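Local coordinates for endo-1,3-beta-glucanase, family GH16 (Zobellia galactanivorans, PDB 5FUI), which binds the beta-1,3-glucan laminarin through a family 6 carbohydrate-binding module, the C-terminal domain of a marine bacterial laminarinase, at residues P28-G32 with I125-R129; D69-F73 with S120-N124; L59-A65 with N97-Q103. One frame throughout, in Å; residues are numbered along the deposited sequence.

Contact 1 (P28-G32 with I125-R129); sequences PCSEG and INWIR. With MG (magnesium ion), chain E.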
loop_
_atom_site.group_PDB
_atom_site.type_symbol
_atom_site.label_atom_id
_atom_site.label_comp_id
_atom_site.label_asym_id
_atom_site.label_seq_id
_atom_site.Cartn_x
_atom_site.Cartn_y
_atom_site.Cartn_z
ATOM N N PRO A 28 -15.318 2.190 -6.874
ATOM C CA PRO A 28 -15.506 0.762 -7.128
ATOM C C PRO A 28 -14.332 0.210 -7.943
ATOM O O PRO A 28 -13.850 0.866 -8.839
ATOM C CB PRO A 28 -16.824 0.705 -7.948
ATOM C CG PRO A 28 -17.318 2.086 -8.016
ATOM C CD PRO A 28 -16.372 3.030 -7.440
ATOM N N CYS A 29 -13.906 -0.990 -7.573
ATOM C CA CYS A 29 -12.699 -1.563 -8.189
ATOM C C CYS A 29 -13.205 -2.704 -9.155
ATOM O O CYS A 29 -14.093 -3.493 -8.771
ATOM C CB CYS A 29 -11.829 -2.129 -7.059
ATOM S SG CYS A 29 -10.342 -2.958 -7.634
ATOM N N SER A 30 -12.534 -2.832 -10.273
ATOM C CA SER A 30 -12.845 -3.892 -11.254
ATOM C C SER A 30 -12.616 -5.276 -10.725
ATOM O O SER A 30 -13.168 -6.229 -11.266
ATOM C CB SER A 30 -12.037 -3.702 -12.556
ATOM O OG SER A 30 -10.632 -3.889 -12.309
ATOM N N GLU A 31 -11.804 -5.393 -9.674
ATOM C CA GLU A 31 -11.525 -6.673 -9.009
ATOM C C GLU A 31 -12.456 -6.976 -7.850
ATOM O O GLU A 31 -12.229 -7.950 -7.121
ATOM C CB GLU A 31 -10.055 -6.753 -8.564
ATOM C CG GLU A 31 -9.167 -6.602 -9.784
ATOM C CD GLU A 31 -7.687 -6.980 -9.582
ATOM O OE1 GLU A 31 -7.164 -6.843 -8.463
ATOM O OE2 GLU A 31 -7.077 -7.413 -10.559
ATOM N N GLY A 32 -13.509 -6.143 -7.714
ATOM C CA GLY A 32 -14.510 -6.273 -6.646
ATOM C C GLY A 32 -14.127 -5.357 -5.496
ATOM O O GLY A 32 -12.972 -4.940 -5.346
ATOM N N ILE A 125 -4.593 1.819 -5.611
ATOM C CA ILE A 125 -4.260 0.583 -4.916
ATOM C C ILE A 125 -5.526 -0.115 -4.393
ATOM O O ILE A 125 -6.415 0.532 -3.841
ATOM C CB ILE A 125 -3.232 0.879 -3.777
ATOM C CG1 ILE A 125 -2.946 -0.419 -3.038
ATOM C CG2 ILE A 125 -3.788 2.003 -2.799
ATOM C CD1 ILE A 125 -1.681 -0.329 -2.172
ATOM N N ASN A 126 -5.548 -1.428 -4.577
ATOM C CA ASN A 126 -6.688 -2.265 -4.248
ATOM C C ASN A 126 -6.502 -2.911 -2.833
ATOM O O ASN A 126 -7.408 -2.823 -1.959
ATOM C CB ASN A 126 -6.888 -3.361 -5.335
ATOM C CG ASN A 126 -8.060 -4.288 -5.079
ATOM O OD1 ASN A 126 -8.882 -4.059 -4.221
ATOM N ND2 ASN A 126 -8.141 -5.369 -5.880
ATOM N N TRP A 127 -5.313 -3.487 -2.602
ATOM C CA TRP A 127 -5.051 -4.154 -1.332
ATOM C C TRP A 127 -3.540 -4.294 -1.171
ATOM O O TRP A 127 -2.755 -4.053 -2.069
ATOM C CB TRP A 127 -5.752 -5.572 -1.227
ATOM C CG TRP A 127 -5.633 -6.484 -2.389
ATOM C CD1 TRP A 127 -6.656 -6.840 -3.282
ATOM C CD2 TRP A 127 -4.441 -7.219 -2.811
ATOM N NE1 TRP A 127 -6.153 -7.746 -4.239
ATOM C CE2 TRP A 127 -4.842 -8.020 -3.989
ATOM C CE3 TRP A 127 -3.095 -7.327 -2.334
ATOM C CZ2 TRP A 127 -3.976 -8.899 -4.617
ATOM C CZ3 TRP A 127 -2.225 -8.185 -3.051
ATOM C CH2 TRP A 127 -2.647 -8.919 -4.159
ATOM N N ILE A 128 -3.204 -4.682 0.064
ATOM C CA ILE A 128 -1.876 -4.997 0.527
ATOM C C ILE A 128 -1.913 -6.454 1.063
ATOM O O ILE A 128 -2.901 -6.846 1.726
ATOM C CB ILE A 128 -1.396 -4.046 1.670
ATOM C CG1 ILE A 128 -1.512 -2.563 1.252
ATOM C CG2 ILE A 128 0.038 -4.411 2.093
ATOM C CD1 ILE A 128 -2.654 -1.845 1.942
ATOM N N ARG A 129 -0.878 -7.262 0.787
ATOM C CA ARG A 129 -0.831 -8.643 1.335
ATOM C C ARG A 129 0.531 -8.853 1.922
ATOM O O ARG A 129 1.547 -8.689 1.266
ATOM C CB ARG A 129 -1.188 -9.635 0.190
ATOM C CG ARG A 129 -1.236 -11.094 0.610
ATOM C CD ARG A 129 -2.010 -11.958 -0.400
ATOM N NE ARG A 129 -1.374 -11.952 -1.690
ATOM C CZ ARG A 129 -1.982 -12.099 -2.896
ATOM N NH1 ARG A 129 -3.322 -12.318 -2.936
ATOM N NH2 ARG A 129 -1.174 -12.025 -4.017
HETATM MG MG MG E . -9.754 -3.128 -2.235
HETATM O O HOH W 1 -7.159 -8.897 -6.657
HETATM O O HOH W 2 -11.657 -4.478 -2.075
#

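Contact 2 (D69-F73 with S120-N124); sequences DGGRF and SGGWN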
loop_
_atom_site.group_PDB
_atom_site.type_symbol
_atom_site.label_atom_id
_atom_site.label_comp_id
_atom_site.label_asym_id
_atom_site.label_seq_id
_atom_site.Cartn_x
_atom_site.Cartn_y
_atom_site.Cartn_z
ATOM N N ASP A 69 3.145 7.194 -15.895
ATOM C CA ASP A 69 4.446 6.824 -15.348
ATOM C C ASP A 69 4.695 7.552 -14.031
ATOM O O ASP A 69 4.233 8.709 -13.816
ATOM C CB ASP A 69 5.547 7.256 -16.324
ATOM C CG ASP A 69 5.407 6.604 -17.672
ATOM O OD1 ASP A 69 5.096 5.414 -17.739
ATOM O OD2 ASP A 69 5.667 7.291 -18.676
ATOM N N GLY A 70 5.512 6.938 -13.201
ATOM C CA GLY A 70 6.096 7.641 -12.039
ATOM C C GLY A 70 5.393 7.602 -10.700
ATOM O O GLY A 70 5.878 8.206 -9.720
ATOM N N GLY A 71 4.245 6.928 -10.602
ATOM C CA GLY A 71 3.610 6.776 -9.267
ATOM C C GLY A 71 4.606 6.136 -8.309
ATOM O O GLY A 71 5.341 5.200 -8.695
ATOM N N ARG A 72 4.642 6.572 -7.069
ATOM C CA ARG A 72 5.688 6.078 -6.156
ATOM C C ARG A 72 5.176 6.300 -4.770
ATOM O O ARG A 72 4.575 7.354 -4.474
ATOM C CB ARG A 72 7.009 6.877 -6.372
ATOM C CG ARG A 72 8.152 6.216 -5.634
ATOM C CD ARG A 72 9.395 7.143 -5.826
ATOM N NE ARG A 72 10.521 6.464 -5.195
ATOM C CZ ARG A 72 11.412 5.733 -5.815
ATOM N NH1 ARG A 72 11.397 5.624 -7.132
ATOM N NH2 ARG A 72 12.357 5.151 -5.113
ATOM N N PHE A 73 5.389 5.327 -3.895
ATOM C CA PHE A 73 4.963 5.504 -2.501
ATOM C C PHE A 73 5.933 4.814 -1.560
ATOM O O PHE A 73 6.720 3.942 -1.982
ATOM C CB PHE A 73 3.508 5.029 -2.264
ATOM C CG PHE A 73 3.273 3.566 -2.548
ATOM C CD1 PHE A 73 2.840 3.158 -3.874
ATOM C CD2 PHE A 73 3.395 2.611 -1.521
ATOM C CE1 PHE A 73 2.559 1.825 -4.064
ATOM C CE2 PHE A 73 3.115 1.277 -1.753
ATOM C CZ PHE A 73 2.660 0.878 -3.011
ATOM N N SER A 120 4.895 10.326 -5.309
ATOM C CA SER A 120 4.450 10.857 -6.600
ATOM C C SER A 120 3.051 10.202 -6.848
ATOM O O SER A 120 2.895 8.946 -6.754
ATOM C CB SER A 120 5.387 10.435 -7.714
ATOM O OG SER A 120 4.924 11.065 -8.866
ATOM N N GLY A 121 2.027 11.058 -7.051
ATOM C CA GLY A 121 0.692 10.558 -7.266
ATOM C C GLY A 121 0.471 9.908 -8.644
ATOM O O GLY A 121 1.411 9.615 -9.404
ATOM N N GLY A 122 -0.845 9.672 -8.887
ATOM C CA GLY A 122 -1.248 9.102 -10.185
ATOM C C GLY A 122 -1.267 7.584 -10.218
ATOM O O GLY A 122 -1.111 7.019 -11.265
ATOM N N TRP A 123 -1.489 6.960 -9.081
ATOM C CA TRP A 123 -1.564 5.505 -8.942
ATOM C C TRP A 123 -2.743 5.152 -8.075
ATOM O O TRP A 123 -3.274 6.008 -7.304
ATOM C CB TRP A 123 -0.239 4.906 -8.368
ATOM C CG TRP A 123 0.152 5.537 -7.028
ATOM C CD1 TRP A 123 0.761 6.765 -6.858
ATOM C CD2 TRP A 123 -0.088 4.998 -5.685
ATOM N NE1 TRP A 123 0.990 7.015 -5.503
ATOM C CE2 TRP A 123 0.437 5.963 -4.762
ATOM C CE3 TRP A 123 -0.686 3.823 -5.170
ATOM C CZ2 TRP A 123 0.370 5.777 -3.388
ATOM C CZ3 TRP A 123 -0.681 3.634 -3.764
ATOM C CH2 TRP A 123 -0.172 4.612 -2.915
ATOM N N ASN A 124 -3.233 3.903 -8.302
ATOM C CA ASN A 124 -4.391 3.363 -7.513
ATOM C C ASN A 124 -3.924 2.165 -6.713
ATOM O O ASN A 124 -2.925 1.477 -7.153
ATOM C CB ASN A 124 -5.504 2.897 -8.419
ATOM C CG ASN A 124 -6.223 4.028 -9.176
ATOM O OD1 ASN A 124 -6.861 3.735 -10.233
ATOM N ND2 ASN A 124 -6.110 5.239 -8.738
HETATM O O HOH W 3 3.420 10.062 -11.218
#

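Contact 3 (L59-A65 with N97-Q103); sequences LIEYRVA and NWTTVSQ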
loop_
_atom_site.group_PDB
_atom_site.type_symbol
_atom_site.label_atom_id
_atom_site.label_comp_id
_atom_site.label_asym_id
_atom_site.label_seq_id
_atom_site.Cartn_x
_atom_site.Cartn_y
_atom_site.Cartn_z
ATOM N N LEU A 59 7.318 -10.804 2.901
ATOM C CA LEU A 59 6.973 -10.290 1.545
ATOM C C LEU A 59 5.738 -9.419 1.732
ATOM O O LEU A 59 4.697 -9.886 2.290
ATOM C CB LEU A 59 6.661 -11.490 0.583
ATOM C CG LEU A 59 6.310 -11.030 -0.843
ATOM C CD1 LEU A 59 7.558 -10.447 -1.512
ATOM C CD2 LEU A 59 5.773 -12.320 -1.585
ATOM N N ILE A 60 5.827 -8.174 1.229
ATOM C CA ILE A 60 4.642 -7.311 1.270
ATOM C C ILE A 60 4.322 -6.960 -0.207
ATOM O O ILE A 60 5.136 -6.410 -0.946
ATOM C CB ILE A 60 4.816 -6.029 2.084
ATOM C CG1 ILE A 60 5.412 -6.366 3.523
ATOM C CG2 ILE A 60 3.441 -5.345 2.145
ATOM C CD1 ILE A 60 5.468 -5.107 4.414
ATOM N N GLU A 61 3.114 -7.386 -0.592
ATOM C CA GLU A 61 2.589 -7.222 -1.980
ATOM C C GLU A 61 1.584 -6.120 -2.012
ATOM O O GLU A 61 0.827 -5.956 -1.044
ATOM C CB GLU A 61 1.870 -8.487 -2.455
ATOM C CG GLU A 61 2.801 -9.693 -2.740
ATOM C CD GLU A 61 1.937 -10.899 -2.916
ATOM O OE1 GLU A 61 1.497 -11.458 -1.883
ATOM O OE2 GLU A 61 1.638 -11.294 -4.103
ATOM N N TYR A 62 1.566 -5.378 -3.115
ATOM C CA TYR A 62 0.676 -4.244 -3.314
ATOM C C TYR A 62 0.001 -4.384 -4.656
ATOM O O TYR A 62 0.677 -4.475 -5.699
ATOM C CB TYR A 62 1.443 -2.865 -3.271
ATOM C CG TYR A 62 2.226 -2.680 -1.989
ATOM C CD1 TYR A 62 3.492 -3.163 -1.824
ATOM C CD2 TYR A 62 1.612 -2.017 -0.896
ATOM C CE1 TYR A 62 4.173 -2.961 -0.612
ATOM C CE2 TYR A 62 2.282 -1.816 0.326
ATOM C CZ TYR A 62 3.527 -2.305 0.443
ATOM O OH TYR A 62 4.200 -2.079 1.615
ATOM N N ARG A 63 -1.333 -4.443 -4.636
ATOM C CA ARG A 63 -2.145 -4.585 -5.864
ATOM C C ARG A 63 -2.480 -3.219 -6.353
ATOM O O ARG A 63 -3.267 -2.480 -5.746
ATOM C CB ARG A 63 -3.359 -5.453 -5.587
ATOM C CG ARG A 63 -4.241 -5.839 -6.806
ATOM C CD ARG A 63 -3.394 -6.783 -7.683
ATOM N NE ARG A 63 -4.227 -7.322 -8.778
ATOM C CZ ARG A 63 -3.731 -8.084 -9.758
ATOM N NH1 ARG A 63 -2.412 -8.401 -9.803
ATOM N NH2 ARG A 63 -4.547 -8.517 -10.748
ATOM N N VAL A 64 -1.795 -2.823 -7.431
ATOM C CA VAL A 64 -1.740 -1.388 -7.883
ATOM C C VAL A 64 -2.084 -1.241 -9.370
ATOM O O VAL A 64 -1.978 -2.204 -10.132
ATOM C CB VAL A 64 -0.346 -0.744 -7.610
ATOM C CG1 VAL A 64 -0.136 -0.657 -6.074
ATOM C CG2 VAL A 64 0.800 -1.501 -8.282
ATOM N N ALA A 65 -2.462 -0.028 -9.789
ATOM C CA ALA A 65 -2.668 0.274 -11.196
ATOM C C ALA A 65 -2.259 1.688 -11.471
ATOM O O ALA A 65 -2.330 2.566 -10.557
ATOM C CB ALA A 65 -4.181 0.164 -11.469
ATOM N N ASN A 97 -6.243 -1.446 -14.655
ATOM C CA ASN A 97 -5.346 -2.501 -15.120
ATOM C C ASN A 97 -4.425 -2.835 -13.945
ATOM O O ASN A 97 -3.541 -2.058 -13.650
ATOM C CB ASN A 97 -4.500 -2.067 -16.330
ATOM C CG ASN A 97 -5.307 -1.937 -17.592
ATOM O OD1 ASN A 97 -4.751 -1.559 -18.612
ATOM N ND2 ASN A 97 -6.514 -2.232 -17.550
ATOM N N TRP A 98 -4.679 -3.929 -13.255
ATOM C CA TRP A 98 -3.986 -4.149 -11.959
ATOM C C TRP A 98 -2.805 -5.045 -12.113
ATOM O O TRP A 98 -2.767 -5.936 -12.989
ATOM C CB TRP A 98 -5.003 -4.822 -10.998
ATOM C CG TRP A 98 -6.125 -3.893 -10.732
ATOM C CD1 TRP A 98 -7.382 -3.857 -11.372
ATOM C CD2 TRP A 98 -6.082 -2.800 -9.781
ATOM N NE1 TRP A 98 -8.108 -2.771 -10.890
ATOM C CE2 TRP A 98 -7.367 -2.091 -9.929
ATOM C CE3 TRP A 98 -5.161 -2.353 -8.836
ATOM C CZ2 TRP A 98 -7.675 -0.952 -9.167
ATOM C CZ3 TRP A 98 -5.469 -1.151 -8.135
ATOM C CH2 TRP A 98 -6.721 -0.502 -8.252
ATOM N N THR A 99 -1.804 -4.825 -11.233
ATOM C CA THR A 99 -0.611 -5.651 -11.177
ATOM C C THR A 99 -0.131 -5.709 -9.728
ATOM O O THR A 99 -0.533 -4.847 -8.918
ATOM C CB THR A 99 0.491 -5.082 -12.157
ATOM O OG1 THR A 99 1.446 -6.143 -12.337
ATOM C CG2 THR A 99 1.169 -3.816 -11.541
ATOM N N THR A 100 0.682 -6.690 -9.397
ATOM C CA THR A 100 1.170 -6.795 -8.022
ATOM C C THR A 100 2.665 -6.560 -7.922
ATOM O O THR A 100 3.473 -7.261 -8.560
ATOM C CB THR A 100 0.858 -8.199 -7.477
ATOM O OG1 THR A 100 -0.574 -8.430 -7.576
ATOM C CG2 THR A 100 1.196 -8.283 -5.968
ATOM N N VAL A 101 3.030 -5.479 -7.213
ATOM C CA VAL A 101 4.455 -5.237 -6.934
ATOM C C VAL A 101 4.716 -5.633 -5.483
ATOM O O VAL A 101 3.792 -5.829 -4.677
ATOM C CB VAL A 101 4.854 -3.749 -7.219
ATOM C CG1 VAL A 101 4.667 -3.442 -8.744
ATOM C CG2 VAL A 101 4.037 -2.783 -6.294
ATOM N N SER A 102 5.991 -5.679 -5.126
ATOM C CA SER A 102 6.318 -6.132 -3.759
ATOM C C SER A 102 7.603 -5.537 -3.231
ATOM O O SER A 102 8.422 -5.012 -3.970
ATOM C CB SER A 102 6.362 -7.644 -3.671
ATOM O OG SER A 102 7.529 -8.142 -4.407
ATOM N N GLN A 103 7.778 -5.691 -1.926
ATOM C CA GLN A 103 9.061 -5.470 -1.282
ATOM C C GLN A 103 9.270 -6.605 -0.285
ATOM O O GLN A 103 8.310 -7.171 0.198
ATOM C CB GLN A 103 9.049 -4.107 -0.584
ATOM C CG GLN A 103 8.052 -4.032 0.575
ATOM C CD GLN A 103 7.822 -2.644 1.159
ATOM O OE1 GLN A 103 6.850 -2.483 1.868
ATOM N NE2 GLN A 103 8.686 -1.693 0.930
#

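Contact 1 (P28-G32 with I125-R129)
Cys29 and Asn126, with Cys29 CA 7.2 Å from Asn126 CA, bring a type I beta turn from Cys29 to Gly32 up against strand 124-131. Asn126 is the strand's main contributor. Its CG stands anti to the backbone N (chi1 -180°), which sends the carboxamide toward the turn and splits its two ends between a metal and a carboxylate. Asn126 OD1 binds the magnesium ion at 2.4 Å, and its backbone O is a second ligand. On the far end of the amide, Asn126 ND2 donates to Glu31 OE1 over 3.1 Å. The bond is bent to 138° at the hydrogen; the acceptor lies close to the amide plane and uses its anti lone pair, with the carboxylate plane turned 60° from the amide. Glu14, Glu16, the backbone O of Glu34 and water 2 complete the metal site. Beta-sandwich modules of family 6 often carry a structural metal, usually calcium; the ion here is modelled as magnesium and joins strand 124-131 to Glu14, Glu16 and the start of strand 34-37, just after the turn. The magnesium would probably polarise the amide and strengthen its N-H as a donor. Cys29 SG sits over one face of the carboxamide, 3.7 Å from Asn126 CG, and accepts a long hydrogen bond from Glu31 N within the turn. Water 1 carries the contact one residue further: it donates to Glu31 OE1 at 2.7 Å and accepts from Trp127 NE1 at 2.9 Å, lying in the indole plane at its edge. Glu31 OE2 has a stronger partner, a salt bridge to Arg63.

Contact 2 (D69-F73 with S120-N124)
Trp123 lies against Gly71, Arg72 and Phe73 along the whole length of its indole. At its root, Trp123 CB is 4.4 Å from Gly71 CA, an approach made possible because Gly71 has no side chain. The first torsion places CG between the backbone N and the carbonyl carbon (chi1 56°), swinging the ring system along the 69-73 backbone. Trp123 CD1 then meets Gly71 CA at 3.7 Å. The next atom, NE1, passes near the carbonyl of Arg72 but gives its hydrogen bond to Ser118 OG. Beyond it the six-membered ring reaches Phe73: Trp123 CZ2 touches Phe73 CB at 3.4 Å, and Trp123 CH2 at the tip lies 3.5 Å from Phe73 CD1. CZ3 and CE3, on the return side, face CD1 and CE1 of the same phenyl. The two six-membered rings form an offset stack, with the Phe73 and Trp123 centroids 4.3 Å apart and the planes inclined by 21°.

The backbones are joined by one antiparallel hydrogen-bonded pair, in which Arg72 N donates to Ser120 O at 3.0 Å and Ser120 N returns a bond to Arg72 O at 3.1 Å. Farther out, water 3 accepts from Ser120 OG and donates to the carbonyls of Asp69 and Gly121, linking the two loops. The extended Arg72 side chain leaves the contact, and its NE pairs with Glu86. Gly122 borders a bound 2-aminomethyl-pyridine with Tyr38, Ile39 and Asn40; separately, Asn124 ND2 bonds a glycerol, probably from the crystallisation liquor. Both lie where family 6 modules have a loop-end sugar site, so this end of the sandwich may serve that role.

Contact 3 (L59-A65 with N97-Q103)
The Trp98 indole carries Ala65 CB over one face, a CH-pi contact 3.8 Å from the centroid of its six-membered ring, and has Val64 N in plane at its edge. The Arg63 guanidinium has the Trp98-Thr99 backbone over one face, with Trp98 C above its centre. Its plane is only 21° from that of the indole, and Arg63 NE packs on Trp98 CB at 3.4 Å. A bend at chi2 (68°) brings Arg63 NH1 within 2.9 Å of Thr100 OG1, a bent bond (149°) with the hydroxyl somewhat out of the guanidinium plane; NH2 forms a salt bridge with Glu31 OE2.

On the opposite face of the sheet, Gln103 OE1 lies in plane at the edge of the Tyr62 ring. Tyr62 OH donates to it over 2.7 Å, arriving from above the amide rather than on a lone pair. Phe73 meets the tyrosine ring edge-to-face. On the same face Val64 CG2 packs on Val101 CG2 at 4.0 Å.

The strands run antiparallel. Ile60-Gln103, Tyr62-Val101 and Val64-Thr99 are hydrogen-bonded pairs, each closed by two backbone bonds. Six such bonds fix the register, while the chemistry divides by face: the Arg63 face is polar, with Glu61 OE2 paired outside the contact to Arg129 NH2, and the other is mainly apolar, buried at Ile60, Tyr62 and Val64, where Gln103 OE1 takes the Tyr62 bond and also pairs with Ser75 OG.

In the fold
Contact 1 reaches, through strand 124-131, the four-stranded sheet that holds both strands of contact 3; there strand 56-66 lies between 124-131 and 97-107, and Asn126 N probably bonds Arg63 O. Contact 2 joins the start of strand 72-77, in the other sheet, to the loop before strand 124-131, about 16 Å centre to centre from contact 1. It adjoins contact 3 through the backbone pair Asn124-Ala65 and through Trp98 packing on Asn124. Contact 1 is mostly buried yet depends on a metal, a carboxylate and water. Contacts 2 and 3 are only partly buried: one relies on stacked aromatics and a short bridge, the other on a continuous strand ladder.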